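Local coordinates for protein agglutinin (Rhizoctonia solani, PDB 4G9M) that probably binds carbohydrates as a fungal lectin of the ricin-type beta-trefoil family and assembles into a domain-swapped dimer, at residues B[32-37]-B[45-50]. Sequence-based numbering, arbitrary orientation.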
loop_
_atom_site.group_PDB
_atom_site.type_symbol
_atom_site.label_atom_id
_atom_site.label_comp_id
_atom_site.label_asym_id
_atom_site.label_seq_id
_atom_site.Cartn_x
_atom_site.Cartn_y
_atom_site.Cartn_z
ATOM N N THR B 32 -9.540 -24.753 -2.725
ATOM C CA THR B 32 -10.474 -24.551 -1.609
ATOM C C THR B 32 -10.967 -23.100 -1.551
ATOM O O THR B 32 -10.168 -22.175 -1.543
ATOM C CB THR B 32 -9.827 -24.959 -0.271
ATOM O OG1 THR B 32 -9.465 -26.346 -0.326
ATOM C CG2 THR B 32 -10.791 -24.738 0.902
ATOM N N ALA B 33 -12.289 -22.913 -1.541
ATOM C CA ALA B 33 -12.895 -21.586 -1.555
ATOM C C ALA B 33 -12.397 -20.681 -0.438
ATOM O O ALA B 33 -12.336 -21.095 0.711
ATOM C CB ALA B 33 -14.407 -21.714 -1.450
ATOM N N ILE B 34 -12.057 -19.446 -0.788
ATOM C CA ILE B 34 -11.860 -18.392 0.201
ATOM C C ILE B 34 -13.101 -17.482 0.142
ATOM O O ILE B 34 -13.649 -17.235 -0.930
ATOM C CB ILE B 34 -10.533 -17.630 -0.051
ATOM C CG1 ILE B 34 -9.353 -18.580 0.180
ATOM C CG2 ILE B 34 -10.415 -16.433 0.870
ATOM C CD1 ILE B 34 -7.983 -17.966 -0.074
ATOM N N GLN B 35 -13.561 -17.017 1.300
ATOM C CA GLN B 35 -14.906 -16.455 1.396
ATOM C C GLN B 35 -14.981 -15.481 2.560
ATOM O O GLN B 35 -14.033 -15.356 3.338
ATOM C CB GLN B 35 -15.913 -17.593 1.625
ATOM C CG GLN B 35 -15.794 -18.223 3.005
ATOM C CD GLN B 35 -16.452 -19.578 3.092
ATOM O OE1 GLN B 35 -17.229 -19.966 2.212
ATOM N NE2 GLN B 35 -16.143 -20.314 4.155
ATOM N N GLY B 36 -16.113 -14.793 2.691
ATOM C CA GLY B 36 -16.339 -13.964 3.862
ATOM C C GLY B 36 -17.080 -14.755 4.922
ATOM O O GLY B 36 -17.943 -15.568 4.592
ATOM N N TYR B 37 -16.735 -14.550 6.192
ATOM C CA TYR B 37 -17.389 -15.284 7.272
ATOM C C TYR B 37 -17.309 -14.489 8.583
ATOM O O TYR B 37 -16.372 -13.720 8.789
ATOM C CB TYR B 37 -16.727 -16.661 7.429
ATOM C CG TYR B 37 -17.602 -17.751 8.050
ATOM C CD1 TYR B 37 -17.824 -17.795 9.416
ATOM C CD2 TYR B 37 -18.187 -18.734 7.260
ATOM C CE1 TYR B 37 -18.608 -18.784 9.989
ATOM C CE2 TYR B 37 -18.982 -19.732 7.825
ATOM C CZ TYR B 37 -19.185 -19.747 9.191
ATOM O OH TYR B 37 -19.959 -20.728 9.784
ATOM N N GLN B 45 -9.058 -18.425 9.724
ATOM C CA GLN B 45 -9.360 -17.019 9.511
ATOM C C GLN B 45 -8.146 -16.151 9.833
ATOM O O GLN B 45 -8.266 -14.934 9.958
ATOM C CB GLN B 45 -10.552 -16.590 10.361
ATOM C CG GLN B 45 -11.887 -17.155 9.880
ATOM C CD GLN B 45 -13.051 -16.690 10.739
ATOM O OE1 GLN B 45 -12.856 -16.130 11.823
ATOM N NE2 GLN B 45 -14.269 -16.930 10.266
ATOM N N LYS B 46 -6.979 -16.784 9.929
ATOM C CA LYS B 46 -5.734 -16.065 10.183
ATOM C C LYS B 46 -4.809 -16.226 8.995
ATOM O O LYS B 46 -4.701 -17.321 8.436
ATOM C CB LYS B 46 -5.022 -16.628 11.407
ATOM C CG LYS B 46 -5.398 -15.986 12.715
ATOM C CD LYS B 46 -6.729 -16.448 13.205
ATOM C CE LYS B 46 -6.673 -16.663 14.710
ATOM N NZ LYS B 46 -7.869 -16.103 15.395
ATOM N N TRP B 47 -4.099 -15.151 8.651
ATOM C CA TRP B 47 -3.297 -15.118 7.431
ATOM C C TRP B 47 -1.904 -14.532 7.657
ATOM O O TRP B 47 -1.751 -13.458 8.263
ATOM C CB TRP B 47 -4.018 -14.295 6.362
ATOM C CG TRP B 47 -5.396 -14.787 6.084
ATOM C CD1 TRP B 47 -6.550 -14.421 6.726
ATOM C CD2 TRP B 47 -5.766 -15.749 5.105
ATOM N NE1 TRP B 47 -7.618 -15.095 6.193
ATOM C CE2 TRP B 47 -7.165 -15.916 5.192
ATOM C CE3 TRP B 47 -5.052 -16.486 4.150
ATOM C CZ2 TRP B 47 -7.859 -16.787 4.366
ATOM C CZ3 TRP B 47 -5.750 -17.354 3.332
ATOM C CH2 TRP B 47 -7.139 -17.488 3.439
ATOM N N ARG B 48 -0.887 -15.237 7.171
ATOM C CA ARG B 48 0.486 -14.771 7.316
ATOM C C ARG B 48 0.891 -13.871 6.156
ATOM O O ARG B 48 0.846 -14.270 4.989
ATOM C CB ARG B 48 1.448 -15.951 7.436
ATOM C CG ARG B 48 1.097 -16.906 8.563
ATOM C CD ARG B 48 2.320 -17.644 9.039
ATOM N NE ARG B 48 2.027 -18.392 10.257
ATOM C CZ ARG B 48 1.616 -19.649 10.251
ATOM N NH1 ARG B 48 1.456 -20.280 9.093
ATOM N NH2 ARG B 48 1.367 -20.272 11.390
ATOM N N LEU B 49 1.281 -12.645 6.489
ATOM C CA LEU B 49 1.735 -11.674 5.508
ATOM C C LEU B 49 3.259 -11.737 5.461
ATOM O O LEU B 49 3.913 -11.579 6.481
ATOM C CB LEU B 49 1.270 -10.263 5.907
ATOM C CG LEU B 49 1.775 -9.098 5.059
ATOM C CD1 LEU B 49 1.110 -9.138 3.683
ATOM C CD2 LEU B 49 1.498 -7.765 5.742
ATOM N N LYS B 50 3.815 -11.974 4.278
ATOM C CA LYS B 50 5.260 -12.097 4.130
ATOM C C LYS B 50 5.704 -11.512 2.797
ATOM O O LYS B 50 5.094 -11.796 1.762
ATOM C CB LYS B 50 5.673 -13.564 4.208
ATOM C CG LYS B 50 7.166 -13.784 4.363
ATOM C CD LYS B 50 7.504 -15.253 4.389
ATOM C CE LYS B 50 9.013 -15.443 4.493
ATOM N NZ LYS B 50 9.396 -16.871 4.340
#
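Tyr-37 and Gln-45 are the residues of 32-37 and 45-50 whose CA atoms come nearest each other, at 8.5 Å. No hydrogen bond joins the two segments, so side chains alone bridge them. Ile-34 and Trp-47 reach for each other from opposite directions, and Ile-34 CD1 comes to 3.6 Å from Trp-47 CH2, at the far end of the indole's six-membered ring. Ile-34 has CG1 anti to its carbonyl carbon (chi1 -66°) and the chain extended beyond CG1, which carries CD1 out to the ring. Trp-47 NE1 is meanwhile engaged by the carbonyl of Leu-21. Gln-45 and Trp-47 are the first and last residues of a QxW motif, the signature of the ricin-type beta-trefoil lectin fold; strand 47-51 pairs with 8-14 and 58-62, whereas 32-37 belongs to a separate antiparallel sheet, so the buried apolar pair Ile-34/Trp-47 joins two sheets near the chain's centre. At the end of strand 32-37, the side chain of Gln-45 crosses that of Tyr-37 at roughly a right angle, its amide plane turned 56° from the phenol ring. Gln-45 NE2 lies 3.8 Å from Tyr-37 CD1 in van der Waals contact; Gln-45 NE2 donates to Asp-22 OD2 and Lys-38 O, and Gln-45 OE1 accepts from His-40 N, fixing the amide's rotation.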